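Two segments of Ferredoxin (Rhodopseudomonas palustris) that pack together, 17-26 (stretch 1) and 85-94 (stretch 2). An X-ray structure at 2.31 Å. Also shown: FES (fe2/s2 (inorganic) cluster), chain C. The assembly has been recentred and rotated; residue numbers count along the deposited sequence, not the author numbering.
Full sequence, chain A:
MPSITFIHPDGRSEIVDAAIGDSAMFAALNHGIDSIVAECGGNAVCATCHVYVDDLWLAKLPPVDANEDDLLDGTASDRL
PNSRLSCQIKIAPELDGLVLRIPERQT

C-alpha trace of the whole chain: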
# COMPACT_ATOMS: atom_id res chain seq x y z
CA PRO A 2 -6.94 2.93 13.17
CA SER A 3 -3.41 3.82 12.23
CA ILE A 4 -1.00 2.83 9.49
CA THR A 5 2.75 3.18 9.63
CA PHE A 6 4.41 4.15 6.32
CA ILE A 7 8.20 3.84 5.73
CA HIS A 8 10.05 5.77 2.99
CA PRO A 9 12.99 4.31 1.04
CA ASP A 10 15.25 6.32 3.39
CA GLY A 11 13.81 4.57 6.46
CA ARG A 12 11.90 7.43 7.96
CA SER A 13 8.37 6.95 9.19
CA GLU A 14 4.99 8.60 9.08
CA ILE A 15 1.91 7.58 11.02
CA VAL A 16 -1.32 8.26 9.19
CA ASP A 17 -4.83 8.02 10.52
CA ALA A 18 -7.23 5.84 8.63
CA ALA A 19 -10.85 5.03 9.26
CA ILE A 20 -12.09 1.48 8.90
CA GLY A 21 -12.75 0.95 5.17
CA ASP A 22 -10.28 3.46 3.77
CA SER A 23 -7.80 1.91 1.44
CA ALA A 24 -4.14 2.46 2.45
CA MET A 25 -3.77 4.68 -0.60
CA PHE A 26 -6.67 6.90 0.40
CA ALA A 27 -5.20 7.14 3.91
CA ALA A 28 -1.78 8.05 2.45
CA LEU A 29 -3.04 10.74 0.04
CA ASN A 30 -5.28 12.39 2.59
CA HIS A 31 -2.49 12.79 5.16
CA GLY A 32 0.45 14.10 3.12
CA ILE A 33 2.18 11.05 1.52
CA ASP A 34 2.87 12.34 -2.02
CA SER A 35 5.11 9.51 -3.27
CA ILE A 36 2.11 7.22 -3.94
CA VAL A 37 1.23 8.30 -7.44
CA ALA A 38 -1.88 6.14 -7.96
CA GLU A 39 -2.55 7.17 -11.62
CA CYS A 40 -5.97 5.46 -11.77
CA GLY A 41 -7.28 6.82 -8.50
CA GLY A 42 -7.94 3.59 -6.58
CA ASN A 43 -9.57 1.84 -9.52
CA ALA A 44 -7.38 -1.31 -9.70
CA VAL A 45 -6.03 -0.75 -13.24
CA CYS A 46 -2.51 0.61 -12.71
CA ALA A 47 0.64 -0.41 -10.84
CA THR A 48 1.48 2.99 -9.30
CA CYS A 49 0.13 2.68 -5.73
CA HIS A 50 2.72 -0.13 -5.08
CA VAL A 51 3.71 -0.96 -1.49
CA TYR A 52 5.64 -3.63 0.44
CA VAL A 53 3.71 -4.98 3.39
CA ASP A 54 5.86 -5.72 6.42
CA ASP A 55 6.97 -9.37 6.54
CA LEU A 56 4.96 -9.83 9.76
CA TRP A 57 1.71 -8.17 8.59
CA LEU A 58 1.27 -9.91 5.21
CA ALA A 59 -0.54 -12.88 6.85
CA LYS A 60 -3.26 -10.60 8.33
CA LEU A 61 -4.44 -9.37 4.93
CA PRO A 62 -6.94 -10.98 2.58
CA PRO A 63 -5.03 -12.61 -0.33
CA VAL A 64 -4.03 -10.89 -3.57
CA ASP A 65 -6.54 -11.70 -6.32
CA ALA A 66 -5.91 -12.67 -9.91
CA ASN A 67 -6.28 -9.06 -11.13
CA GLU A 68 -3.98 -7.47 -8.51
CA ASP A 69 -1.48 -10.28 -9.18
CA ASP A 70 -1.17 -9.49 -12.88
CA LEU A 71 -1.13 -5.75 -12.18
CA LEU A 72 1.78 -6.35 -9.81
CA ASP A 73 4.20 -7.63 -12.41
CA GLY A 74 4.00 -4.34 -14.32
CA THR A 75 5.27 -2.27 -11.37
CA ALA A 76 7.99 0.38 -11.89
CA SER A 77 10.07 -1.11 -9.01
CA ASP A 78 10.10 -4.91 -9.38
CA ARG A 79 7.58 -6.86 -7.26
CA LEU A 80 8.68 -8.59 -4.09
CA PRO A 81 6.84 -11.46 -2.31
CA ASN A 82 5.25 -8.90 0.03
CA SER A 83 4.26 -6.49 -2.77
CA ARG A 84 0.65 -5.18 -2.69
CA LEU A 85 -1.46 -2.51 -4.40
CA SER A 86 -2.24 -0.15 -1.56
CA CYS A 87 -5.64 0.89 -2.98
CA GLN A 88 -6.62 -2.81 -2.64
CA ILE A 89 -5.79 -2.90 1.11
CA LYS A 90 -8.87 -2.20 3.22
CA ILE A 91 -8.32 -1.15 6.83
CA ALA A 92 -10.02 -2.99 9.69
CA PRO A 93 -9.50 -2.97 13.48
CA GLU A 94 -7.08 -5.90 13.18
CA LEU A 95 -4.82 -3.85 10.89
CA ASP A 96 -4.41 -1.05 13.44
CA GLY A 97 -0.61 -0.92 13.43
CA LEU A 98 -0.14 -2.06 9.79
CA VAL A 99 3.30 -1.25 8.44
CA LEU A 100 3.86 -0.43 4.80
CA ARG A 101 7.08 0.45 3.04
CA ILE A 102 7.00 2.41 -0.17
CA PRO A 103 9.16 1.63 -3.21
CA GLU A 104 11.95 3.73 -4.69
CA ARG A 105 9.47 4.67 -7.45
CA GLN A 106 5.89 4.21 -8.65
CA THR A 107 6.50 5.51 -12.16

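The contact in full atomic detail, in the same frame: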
# COMPACT_ATOMS: atom_id res chain seq x y z
N ASP A 17 -3.51 8.50 10.13
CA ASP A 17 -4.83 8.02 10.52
C ASP A 17 -5.55 7.41 9.32
O ASP A 17 -5.32 7.78 8.16
CB ASP A 17 -5.64 9.16 11.12
CG ASP A 17 -4.88 9.87 12.22
OD1 ASP A 17 -5.30 9.76 13.38
OD2 ASP A 17 -3.84 10.52 11.94
N ALA A 18 -6.41 6.46 9.62
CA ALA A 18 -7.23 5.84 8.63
C ALA A 18 -8.47 5.35 9.34
O ALA A 18 -8.40 4.82 10.44
CB ALA A 18 -6.49 4.68 7.96
N ALA A 19 -9.62 5.55 8.71
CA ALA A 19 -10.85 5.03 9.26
C ALA A 19 -10.92 3.59 8.77
O ALA A 19 -10.17 3.20 7.87
CB ALA A 19 -12.03 5.84 8.73
N ILE A 20 -11.80 2.80 9.37
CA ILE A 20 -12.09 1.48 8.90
C ILE A 20 -12.73 1.66 7.51
O ILE A 20 -13.60 2.52 7.33
CB ILE A 20 -13.05 0.77 9.87
CG1 ILE A 20 -12.48 0.79 11.29
CG2 ILE A 20 -13.29 -0.68 9.44
CD1 ILE A 20 -13.40 0.20 12.37
N GLY A 21 -12.23 0.89 6.54
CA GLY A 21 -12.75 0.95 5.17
C GLY A 21 -11.94 1.76 4.17
O GLY A 21 -12.01 1.49 2.97
N ASP A 22 -11.21 2.77 4.65
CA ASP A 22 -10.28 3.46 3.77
C ASP A 22 -9.29 2.45 3.24
O ASP A 22 -8.86 1.54 3.96
CB ASP A 22 -9.50 4.58 4.47
CG ASP A 22 -10.39 5.65 5.10
OD1 ASP A 22 -11.59 5.71 4.83
OD2 ASP A 22 -9.87 6.44 5.90
N SER A 23 -8.96 2.58 1.96
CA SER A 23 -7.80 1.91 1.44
C SER A 23 -6.57 2.61 2.05
O SER A 23 -6.67 3.73 2.54
CB SER A 23 -7.81 1.98 -0.07
OG SER A 23 -7.53 3.29 -0.48
N ALA A 24 -5.43 1.93 1.99
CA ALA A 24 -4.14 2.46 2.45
C ALA A 24 -3.68 3.63 1.60
O ALA A 24 -2.98 4.53 2.08
CB ALA A 24 -3.07 1.34 2.43
N MET A 25 -4.09 3.62 0.34
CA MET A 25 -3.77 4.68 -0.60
C MET A 25 -4.53 5.97 -0.23
O MET A 25 -3.96 7.09 -0.21
CB MET A 25 -4.12 4.24 -2.03
CG MET A 25 -3.85 5.33 -3.08
SD MET A 25 -5.06 5.27 -4.41
CE MET A 25 -6.54 5.74 -3.52
N PHE A 26 -5.82 5.81 0.04
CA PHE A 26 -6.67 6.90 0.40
C PHE A 26 -6.06 7.54 1.66
O PHE A 26 -5.78 8.75 1.68
CB PHE A 26 -8.10 6.39 0.64
CG PHE A 26 -9.05 7.45 1.14
CD1 PHE A 26 -9.84 8.18 0.25
CD2 PHE A 26 -9.15 7.71 2.52
CE1 PHE A 26 -10.71 9.16 0.71
CE2 PHE A 26 -10.01 8.68 2.98
CZ PHE A 26 -10.80 9.42 2.08
N LEU A 85 -0.89 -3.76 -3.92
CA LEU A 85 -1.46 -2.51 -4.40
C LEU A 85 -2.22 -1.93 -3.24
O LEU A 85 -3.20 -2.51 -2.79
CB LEU A 85 -2.42 -2.74 -5.57
CG LEU A 85 -1.76 -3.14 -6.88
CD1 LEU A 85 -2.82 -3.46 -7.89
CD2 LEU A 85 -0.88 -1.98 -7.35
N SER A 86 -1.74 -0.79 -2.75
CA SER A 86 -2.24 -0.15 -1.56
C SER A 86 -3.69 0.32 -1.65
O SER A 86 -4.33 0.49 -0.62
CB SER A 86 -1.35 1.03 -1.18
OG SER A 86 -1.45 2.05 -2.15
N CYS A 87 -4.21 0.54 -2.85
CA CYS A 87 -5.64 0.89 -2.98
C CYS A 87 -6.52 -0.37 -2.78
O CYS A 87 -7.72 -0.26 -2.51
CB CYS A 87 -5.92 1.57 -4.32
SG CYS A 87 -5.66 0.52 -5.80
N GLN A 88 -5.91 -1.55 -2.90
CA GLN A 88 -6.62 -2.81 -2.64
C GLN A 88 -6.46 -3.34 -1.19
O GLN A 88 -6.90 -4.44 -0.87
CB GLN A 88 -6.18 -3.89 -3.65
CG GLN A 88 -6.26 -3.47 -5.10
CD GLN A 88 -7.63 -3.05 -5.51
OE1 GLN A 88 -8.54 -3.87 -5.56
NE2 GLN A 88 -7.81 -1.74 -5.77
N ILE A 89 -5.83 -2.56 -0.31
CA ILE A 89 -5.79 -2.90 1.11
C ILE A 89 -6.84 -2.09 1.88
O ILE A 89 -6.77 -0.85 1.95
CB ILE A 89 -4.38 -2.66 1.70
CG1 ILE A 89 -3.37 -3.66 1.10
CG2 ILE A 89 -4.43 -2.76 3.21
CD1 ILE A 89 -1.89 -3.26 1.23
N LYS A 90 -7.81 -2.80 2.44
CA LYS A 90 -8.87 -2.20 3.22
C LYS A 90 -8.53 -2.33 4.70
O LYS A 90 -8.15 -3.41 5.18
CB LYS A 90 -10.22 -2.87 2.89
CG LYS A 90 -10.78 -2.54 1.46
CD LYS A 90 -11.48 -3.77 0.82
CE LYS A 90 -12.64 -3.41 -0.15
NZ LYS A 90 -13.39 -4.63 -0.65
N ILE A 91 -8.64 -1.21 5.41
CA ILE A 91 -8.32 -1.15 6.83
C ILE A 91 -9.47 -1.62 7.71
O ILE A 91 -10.64 -1.31 7.45
CB ILE A 91 -7.74 0.22 7.22
CG1 ILE A 91 -6.31 0.28 6.69
CG2 ILE A 91 -7.69 0.40 8.76
CD1 ILE A 91 -6.06 1.45 5.81
N ALA A 92 -9.10 -2.40 8.72
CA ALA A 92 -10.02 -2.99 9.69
C ALA A 92 -9.33 -2.95 11.05
O ALA A 92 -8.11 -2.76 11.12
CB ALA A 92 -10.36 -4.44 9.30
N PRO A 93 -10.10 -3.11 12.15
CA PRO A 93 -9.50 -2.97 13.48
C PRO A 93 -8.18 -3.74 13.61
O PRO A 93 -7.19 -3.21 14.12
CB PRO A 93 -10.56 -3.59 14.41
CG PRO A 93 -11.85 -3.46 13.65
CD PRO A 93 -11.51 -3.55 12.20
N GLU A 94 -8.19 -4.98 13.11
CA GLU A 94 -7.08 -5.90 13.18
C GLU A 94 -5.83 -5.40 12.45
O GLU A 94 -4.73 -5.93 12.67
CB GLU A 94 -7.48 -7.26 12.60
CG GLU A 94 -8.97 -7.63 12.79
CD GLU A 94 -9.85 -7.26 11.58
OE1 GLU A 94 -9.35 -7.30 10.43
OE2 GLU A 94 -11.05 -6.96 11.78
FE1 FES C . -4.32 2.35 -9.71
FE2 FES C . -4.07 1.33 -6.96
S1 FES C . -4.23 0.34 -8.91
S2 FES C . -4.08 3.35 -7.75

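The two stretches lie far apart in sequence. All the hydrogen bonds between them are backbone to backbone, and side chains pack around them. Gly21 N donates to Ile91 O at 2.9 Å, and Ile91 N donates to Asp22 O at 3.1 Å. Both bonds are close to straight. The Ile91 N to Asp22 O bond and the weak Ala24 N to Ile89 O bond flank a single bridge between Ser23 and Lys90, whose CA atoms are 4.6 Å apart.

A type II turn runs from Ala19 to Asp22. Its closing bond, Asp22 N to Ala19 O at 3.4 Å, is weak. The Asp22 side chain adds a second tie. With chi1 in m, Asp22 OD2 accepts from Ala19 N at 3.0 Å, so the carboxylate is held within its own stretch. Gly21 has phi/psi of 100/-28. A CB there would be jammed against the carbonyl O of Ile20, so the backbone itself calls for glycine.

Ile91 has the largest area covered by the other stretch. Its chi1 is m, but chi2 is 124°, between wells. In this conformation Ile91 CD1 lies 3.9 Å from Ala18 CB and also 3.9 Å from Ala24 N. Ile91 CG2 takes another direction and comes 3.8 Å from Ala19 O. The side chain thus touches both the Ala18 and Ala19 loop and the start of the helix at Ala24.

Ile20 adopts chi1 m and chi2 t, an extended form. Ile20 CG2 rests 3.4 Å from Ile91 O, beside the bond that this oxygen accepts from Gly21. Ile20 CD1 reaches on to Pro93 CG at 4.2 Å and makes an apolar contact at the exposed end.

Ser23 is the N-cap of the helix. Its chi1 is 71°, in p, and this places Ser23 OG 3.1 Å from Phe26 N, which donates to it. The hydroxyl therefore serves the helix end, while Ser23 CB packs 3.3 Å from Cys87 O. Ser23 CA also makes a short CA-H...O contact of 3.0 Å with Ile89 O.

The first helical NH groups meet the carbonyls of stretch 2. Ala24 N has two weak bonds, to Ile89 O at 3.1 Å and to Ser86 O at 3.2 Å. Met25 N donates to the same Ser86 O at 3.3 Å. Ala24 points its CB toward stretch 2, where Ala24 CB lies 4.0 Å from Ser86 CB and 4.3 Å from Ile89 CB. These are ordinary van der Waals separations.

Met25 starts toward stretch 2, with Met25 CB 3.5 Å from Ser86 OG, but its end leads away. Chi1 is t, chi2 is off at -145° and chi3 is p. Met25 SD passes 3.8 Å from Cys87 CB and sits 4.0 Å from S2 of the FES cluster. Cys87 has chi1 in p, and Cys87 SG binds FES FE2 at 2.1 Å. With chi1 and chi2 both m, Gln88 NE2 reaches Cys87 SG and donates to it at 3.1 Å, and the Gln88 side chain takes no part in the contact with stretch 1.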